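Local coordinates for protein 6-phospho-beta-glucosidase BglT (Thermotoga maritima, PDB 1UP7) that hydrolyses cellobiose 6'-phosphate to glucose 6-phosphate and glucose, as a family 4 glycosidase that depends on NAD(+) and manganese, at residues G110-A115 with K385-H390; E199-F202 with D207-E210; A301-D306 with K313-N318. All blocks are in the same frame, centred on the assembly; numbering follows the deposited sequence.

Contact 1 of 3, residues G110-A115 with K385-H390; sequences GGFSAA and KALLSH
Ala386 O is held by two donors from Ser389: its hydroxyl, with OG to Ala386 O at 2.6 Å, and its backbone, with Ser389 N to Ala386 O at 3.0 Å. The OG reaches the oxygen at a C=O...donor angle of 126°, and this double grip ties Ser389 back onto the preceding turn. The methyl of the same Ala386 faces helix 109-131, where its CB lies 4.0 Å from Phe112 CE1. Phe112 supplies all the contact from its own segment: with CG trans to the backbone N (chi1 169°), its ring extends across the gap between the helices. Leu387 CD1 sits over one face, 3.9 Å from the ring centroid and 21° off the normal, the geometry of a CH-pi contact. The methyl is displaced toward the CD2 rim, with Leu387 CD1 to Phe112 CD2 at 3.7 Å. Truncating Phe112 to an alanine would probably leave the Leu387 and Ala386 methyls without their partner and open a gap between the helices. The contact is buried packing between the two family 4 regions: the Phe112 ring also touches Tyr367 and Thr371 of helix 355-376, while it and Leu387 share Leu403 of helix 396-409.

Contact 2 of 3, residues E199-F202 with D207-E210; sequences EKVF and DVTE
Thr209 OG1 accepts a nearly straight hydrogen bond from Val201 N, 2.8 Å long with an N-H...O angle of 173°, and donates its hydroxyl hydrogen to Asp207 OD1, with Thr209 OG1 to Asp207 OD1 at 2.6 Å. Asp207 OD1 takes a second bond, from the backbone Thr209 N to OD1 at 3.1 Å; accepting from the amide two residues on makes this an Asx turn. Next to this network, Val208 N donates to Val201 O at 2.9 Å, and the valine side chains pack where Val201 CG1 meets Val208 CG2 at 3.6 Å. Val201, Val208 and Thr209 make up the tight, buried part, backed on the Val201 side by Phe170 and Ile174 of helix 166-177.

The partly exposed side is held differently. Lys200, its chain bent at three successive torsions, curls back to bring NZ 3.0 Å from Asp207 OD2, a salt bridge to the syn lone pair. Together with this bond, the donors at OD1 are likely to limit the rotation of the carboxylate. Phe202 CE2 lies 4.0 Å from Asp207 CB, and Phe202 CD2 comes to 3.8 Å from Asp207 N; the ring also makes a cation-pi contact with Arg344 of the third subunit. Phe202 and Asp207 form an antiparallel non-hydrogen-bonded pair. These features describe a beta hairpin, strands 195-203 and 206-207, whose second strand runs through an Asx turn into helix 209-216, with Val208 at the N-cap position.

Contact 3 of 3, residues A301-D306 with K313-N318; sequences AHLIRD and KIHIVN
Asp306 and His315 both place CG trans to the carbonyl carbon and beside the backbone N (chi1 -57° and -65°), which points the carboxylate from the helix and the imidazole from the strand at each other across the contact. His315 NE2 then donates to Asp306 OD2, with an N-H...O angle of 155°. The modelled distance from His315 NE2 to Asp306 OD2, 2.5 Å, is very short, and its exact value should not be pressed. The carboxylate meets the imidazole at its edge, near the ring plane. Leu303 CA lies over the centre of one face of the His315 ring, 4.2 Å from its centroid, a CH-pi contact, while His302 CB comes within 3.8 Å of His315 CE1. These contacts hold the imidazole against the helix backbone.

Further along, Leu303 CD1 packs on Val317 CG2 at 4.2 Å. The aliphatic part of Lys313 lies by the carboxylate, with CB to Asp306 OD2 at 3.3 Å, but its amino group turns away to a salt bridge with Glu311. Arg305 NH1 bonds to Asp306 OD1 at 2.9 Å, close to the guanidinium plane, and a second, weaker bond runs from NH1 to OD2. Arg305 NH2 also stands over the centre of the His302 ring.

Helix 296-308 is thereby packed on strand 313-320 of a three-stranded antiparallel sheet. A carboxylate shared between a guanidinium and an imidazole is likely to stay ionised and to keep a hydrogen on His315 NE2, while the nearby Arg305 would probably temper any pull toward a doubly protonated ring.

Overall arrangement
The three contacts do not touch one another. Contact 1 joins the N-terminal region to the C-terminal helices, and the two others fall in the sequence it spans; their centres are 34 Å (contact 2) and 29 Å (contact 3) from its own, with contacts 1 and 3 on opposite sides of the chain's centre. Contact 3 comes nearest the chemistry: Val317's side chain is about 9 Å from that of Cys164, a manganese ligand, and about 14 Å from the bound glucose 6-phosphate; Leu303's is about 12 Å from the bound NAD. In contact 1, Phe112 is about 12 Å, between side chains, from substrate-binding Asn142. Contact 2, centred 21 Å from contact 3, lies away from these sites.

Contact 1 of 3, residues G110-A115 with K385-H390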
# COMPACT_ATOMS: atom_id res chain seq x y z
N GLY A 110 30.87 11.54 -4.28
CA GLY A 110 31.05 11.87 -5.67
C GLY A 110 29.78 11.93 -6.49
O GLY A 110 29.60 12.85 -7.30
N GLY A 111 28.88 10.96 -6.28
CA GLY A 111 27.59 10.95 -6.94
C GLY A 111 26.72 12.13 -6.49
O GLY A 111 25.92 12.66 -7.26
N PHE A 112 26.87 12.51 -5.22
CA PHE A 112 26.12 13.60 -4.62
C PHE A 112 26.49 14.94 -5.28
O PHE A 112 25.61 15.73 -5.66
CB PHE A 112 26.41 13.64 -3.12
CG PHE A 112 25.90 14.86 -2.40
CD1 PHE A 112 24.57 14.94 -1.96
CD2 PHE A 112 26.78 15.91 -2.09
CE1 PHE A 112 24.13 16.03 -1.25
CE2 PHE A 112 26.34 17.02 -1.38
CZ PHE A 112 25.01 17.09 -0.96
N SER A 113 27.79 15.19 -5.47
CA SER A 113 28.19 16.45 -6.07
C SER A 113 27.90 16.44 -7.56
O SER A 113 27.48 17.44 -8.11
CB SER A 113 29.67 16.79 -5.79
OG SER A 113 30.49 15.64 -5.95
N ALA A 114 28.09 15.29 -8.21
CA ALA A 114 27.67 15.12 -9.59
C ALA A 114 26.16 15.39 -9.78
O ALA A 114 25.77 16.05 -10.75
CB ALA A 114 28.09 13.73 -10.12
N ALA A 115 25.32 14.94 -8.85
CA ALA A 115 23.88 15.15 -9.00
C ALA A 115 23.56 16.64 -8.89
O ALA A 115 22.73 17.20 -9.66
CB ALA A 115 23.06 14.34 -7.94
N LYS A 385 22.08 17.17 5.67
CA LYS A 385 21.22 16.08 6.00
C LYS A 385 21.26 14.98 4.93
O LYS A 385 21.34 13.80 5.29
CB LYS A 385 19.79 16.59 6.21
CG LYS A 385 18.76 15.58 6.68
CD LYS A 385 17.42 16.32 6.73
CE LYS A 385 16.33 15.38 7.19
NZ LYS A 385 15.04 16.02 7.37
N ALA A 386 21.22 15.36 3.65
CA ALA A 386 21.34 14.35 2.57
C ALA A 386 22.68 13.63 2.64
O ALA A 386 22.76 12.39 2.58
CB ALA A 386 21.14 14.96 1.21
N LEU A 387 23.74 14.41 2.80
CA LEU A 387 25.09 13.88 2.82
C LEU A 387 25.28 12.88 3.96
O LEU A 387 25.87 11.79 3.76
CB LEU A 387 26.05 15.06 2.90
CG LEU A 387 27.49 14.97 2.44
CD1 LEU A 387 27.71 14.26 1.06
CD2 LEU A 387 28.07 16.40 2.45
N LEU A 388 24.77 13.21 5.15
CA LEU A 388 24.81 12.28 6.30
C LEU A 388 24.01 11.01 6.12
O LEU A 388 24.30 10.01 6.80
CB LEU A 388 24.30 12.96 7.55
CG LEU A 388 25.16 14.02 8.20
CD1 LEU A 388 24.33 14.64 9.29
CD2 LEU A 388 26.46 13.38 8.75
N SER A 389 22.99 11.04 5.26
CA SER A 389 22.12 9.87 5.07
C SER A 389 22.73 8.77 4.18
O SER A 389 22.27 7.64 4.18
CB SER A 389 20.75 10.28 4.50
OG SER A 389 20.85 10.68 3.12
N HIS A 390 23.75 9.11 3.41
CA HIS A 390 24.26 8.16 2.43
C HIS A 390 25.11 7.12 3.16
O HIS A 390 25.99 7.51 3.94
CB HIS A 390 25.12 8.84 1.36
CG HIS A 390 25.42 7.95 0.20
ND1 HIS A 390 26.22 6.83 0.32
CD2 HIS A 390 24.97 7.96 -1.07
CE1 HIS A 390 26.25 6.19 -0.84
NE2 HIS A 390 25.51 6.87 -1.71

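Contact 2 of 3, residues E199-F202 with D207-E210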
# COMPACT_ATOMS: atom_id res chain seq x y z
N GLU A 199 18.39 -12.01 -9.30
CA GLU A 199 17.92 -13.10 -8.46
C GLU A 199 17.73 -14.37 -9.26
O GLU A 199 17.98 -15.47 -8.75
CB GLU A 199 16.61 -12.67 -7.77
CG GLU A 199 16.21 -13.48 -6.55
CD GLU A 199 15.18 -12.75 -5.69
OE1 GLU A 199 15.03 -11.52 -5.79
OE2 GLU A 199 14.51 -13.42 -4.90
N LYS A 200 17.30 -14.22 -10.51
CA LYS A 200 17.02 -15.36 -11.39
C LYS A 200 17.52 -15.10 -12.80
O LYS A 200 17.47 -13.97 -13.28
CB LYS A 200 15.51 -15.72 -11.43
CG LYS A 200 14.86 -15.90 -10.03
CD LYS A 200 14.29 -17.28 -9.79
CE LYS A 200 15.05 -18.08 -8.71
NZ LYS A 200 15.10 -19.58 -9.10
N VAL A 201 18.00 -16.14 -13.46
CA VAL A 201 18.40 -16.05 -14.85
C VAL A 201 17.71 -17.13 -15.65
O VAL A 201 17.77 -18.31 -15.30
CB VAL A 201 19.92 -16.19 -15.06
CG1 VAL A 201 20.23 -16.11 -16.55
CG2 VAL A 201 20.65 -15.08 -14.37
N PHE A 202 17.06 -16.71 -16.72
CA PHE A 202 16.41 -17.62 -17.65
C PHE A 202 17.03 -17.45 -19.04
O PHE A 202 17.19 -16.32 -19.52
CB PHE A 202 14.90 -17.33 -17.75
CG PHE A 202 14.12 -17.55 -16.47
CD1 PHE A 202 13.97 -16.51 -15.54
CD2 PHE A 202 13.50 -18.77 -16.22
CE1 PHE A 202 13.22 -16.71 -14.37
CE2 PHE A 202 12.76 -18.97 -15.05
CZ PHE A 202 12.62 -17.95 -14.13
N ASP A 207 15.46 -22.01 -16.43
CA ASP A 207 16.12 -21.48 -15.25
C ASP A 207 17.55 -22.03 -15.15
O ASP A 207 17.78 -23.21 -14.87
CB ASP A 207 15.29 -21.83 -14.00
CG ASP A 207 15.76 -21.10 -12.75
OD1 ASP A 207 16.92 -20.61 -12.71
OD2 ASP A 207 15.05 -20.97 -11.74
N VAL A 208 18.52 -21.14 -15.40
CA VAL A 208 19.93 -21.48 -15.42
C VAL A 208 20.68 -20.75 -14.32
O VAL A 208 21.92 -20.70 -14.34
CB VAL A 208 20.53 -21.13 -16.78
CG1 VAL A 208 19.94 -22.02 -17.86
CG2 VAL A 208 20.29 -19.64 -17.12
N THR A 209 19.92 -20.19 -13.38
CA THR A 209 20.48 -19.45 -12.24
C THR A 209 21.66 -20.17 -11.55
O THR A 209 22.73 -19.56 -11.39
CB THR A 209 19.36 -19.10 -11.23
OG1 THR A 209 18.26 -18.51 -11.93
CG2 THR A 209 19.80 -18.00 -10.25
N GLU A 210 21.46 -21.44 -11.19
CA GLU A 210 22.47 -22.26 -10.52
C GLU A 210 23.75 -22.33 -11.35
O GLU A 210 24.85 -22.09 -10.83
CB GLU A 210 21.96 -23.70 -10.25
CG GLU A 210 21.22 -23.92 -8.92
CD GLU A 210 21.69 -22.98 -7.80
OE1 GLU A 210 22.83 -23.14 -7.27
OE2 GLU A 210 20.91 -22.07 -7.44

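Contact 3 of 3, residues A301-D306 with K313-N318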
# COMPACT_ATOMS: atom_id res chain seq x y z
N ALA A 301 20.12 2.45 -28.72
CA ALA A 301 19.61 2.23 -30.07
C ALA A 301 18.51 1.16 -30.07
O ALA A 301 17.47 1.34 -30.72
CB ALA A 301 20.74 1.84 -31.03
N HIS A 302 18.77 0.07 -29.35
CA HIS A 302 17.81 -1.01 -29.20
C HIS A 302 16.53 -0.51 -28.51
O HIS A 302 15.42 -0.84 -28.95
CB HIS A 302 18.47 -2.19 -28.45
CG HIS A 302 19.26 -3.10 -29.34
ND1 HIS A 302 19.34 -4.46 -29.14
CD2 HIS A 302 19.99 -2.84 -30.46
CE1 HIS A 302 20.09 -5.01 -30.09
NE2 HIS A 302 20.49 -4.05 -30.90
N LEU A 303 16.70 0.31 -27.46
CA LEU A 303 15.58 0.95 -26.78
C LEU A 303 14.73 1.80 -27.74
O LEU A 303 13.51 1.65 -27.80
CB LEU A 303 16.04 1.79 -25.58
CG LEU A 303 14.87 2.50 -24.87
CD1 LEU A 303 13.84 1.47 -24.30
CD2 LEU A 303 15.33 3.50 -23.77
N ILE A 304 15.40 2.65 -28.52
CA ILE A 304 14.73 3.52 -29.48
C ILE A 304 14.01 2.70 -30.58
O ILE A 304 12.88 2.98 -30.94
CB ILE A 304 15.74 4.58 -30.07
CG1 ILE A 304 15.99 5.69 -29.06
CG2 ILE A 304 15.21 5.21 -31.37
CD1 ILE A 304 17.18 6.61 -29.42
N ARG A 305 14.69 1.69 -31.09
CA ARG A 305 14.13 0.76 -32.05
C ARG A 305 12.80 0.16 -31.55
O ARG A 305 11.80 0.17 -32.26
CB ARG A 305 15.16 -0.33 -32.33
CG ARG A 305 14.84 -1.32 -33.44
CD ARG A 305 14.72 -2.76 -32.93
NE ARG A 305 15.99 -3.46 -32.84
CZ ARG A 305 16.45 -4.11 -31.76
NH1 ARG A 305 15.78 -4.15 -30.61
NH2 ARG A 305 17.62 -4.71 -31.84
N ASP A 306 12.78 -0.35 -30.32
CA ASP A 306 11.60 -1.06 -29.80
C ASP A 306 10.54 -0.08 -29.28
O ASP A 306 9.38 -0.42 -29.15
CB ASP A 306 11.99 -2.12 -28.75
CG ASP A 306 12.98 -3.12 -29.29
OD1 ASP A 306 12.98 -3.31 -30.53
OD2 ASP A 306 13.82 -3.74 -28.59
N LYS A 313 9.24 -5.63 -26.70
CA LYS A 313 10.51 -6.24 -26.36
C LYS A 313 10.89 -5.85 -24.95
O LYS A 313 10.38 -4.84 -24.45
CB LYS A 313 11.59 -5.81 -27.36
CG LYS A 313 11.26 -6.19 -28.82
CD LYS A 313 11.94 -7.46 -29.27
CE LYS A 313 10.94 -8.56 -29.64
NZ LYS A 313 11.06 -9.03 -31.07
N ILE A 314 11.73 -6.65 -24.30
CA ILE A 314 12.16 -6.36 -22.95
C ILE A 314 13.45 -5.57 -22.91
O ILE A 314 14.42 -5.93 -23.55
CB ILE A 314 12.30 -7.64 -22.12
CG1 ILE A 314 10.99 -8.46 -22.17
CG2 ILE A 314 12.85 -7.33 -20.69
CD1 ILE A 314 9.72 -7.66 -21.87
N HIS A 315 13.43 -4.48 -22.16
CA HIS A 315 14.62 -3.69 -21.86
C HIS A 315 14.68 -3.35 -20.39
O HIS A 315 13.66 -2.99 -19.81
CB HIS A 315 14.61 -2.39 -22.68
CG HIS A 315 14.73 -2.64 -24.14
ND1 HIS A 315 15.92 -2.98 -24.74
CD2 HIS A 315 13.78 -2.71 -25.11
CE1 HIS A 315 15.71 -3.21 -26.03
NE2 HIS A 315 14.42 -3.05 -26.27
N ILE A 316 15.86 -3.48 -19.80
CA ILE A 316 16.04 -3.10 -18.42
C ILE A 316 16.39 -1.64 -18.37
O ILE A 316 17.38 -1.21 -18.93
CB ILE A 316 17.07 -3.96 -17.69
CG1 ILE A 316 16.68 -5.44 -17.79
CG2 ILE A 316 17.13 -3.50 -16.24
CD1 ILE A 316 17.79 -6.41 -17.34
N VAL A 317 15.60 -0.89 -17.63
CA VAL A 317 15.53 0.54 -17.82
C VAL A 317 15.23 1.17 -16.44
O VAL A 317 14.74 0.49 -15.56
CB VAL A 317 14.43 0.74 -18.91
CG1 VAL A 317 13.21 1.59 -18.48
CG2 VAL A 317 15.04 1.08 -20.27
N ASN A 318 15.58 2.44 -16.24
CA ASN A 318 15.21 3.15 -15.00
C ASN A 318 13.88 3.84 -15.14
O ASN A 318 13.70 4.69 -16.01
CB ASN A 318 16.25 4.19 -14.56
CG ASN A 318 17.54 3.56 -14.16
OD1 ASN A 318 17.85 3.39 -12.97
ND2 ASN A 318 18.31 3.17 -15.15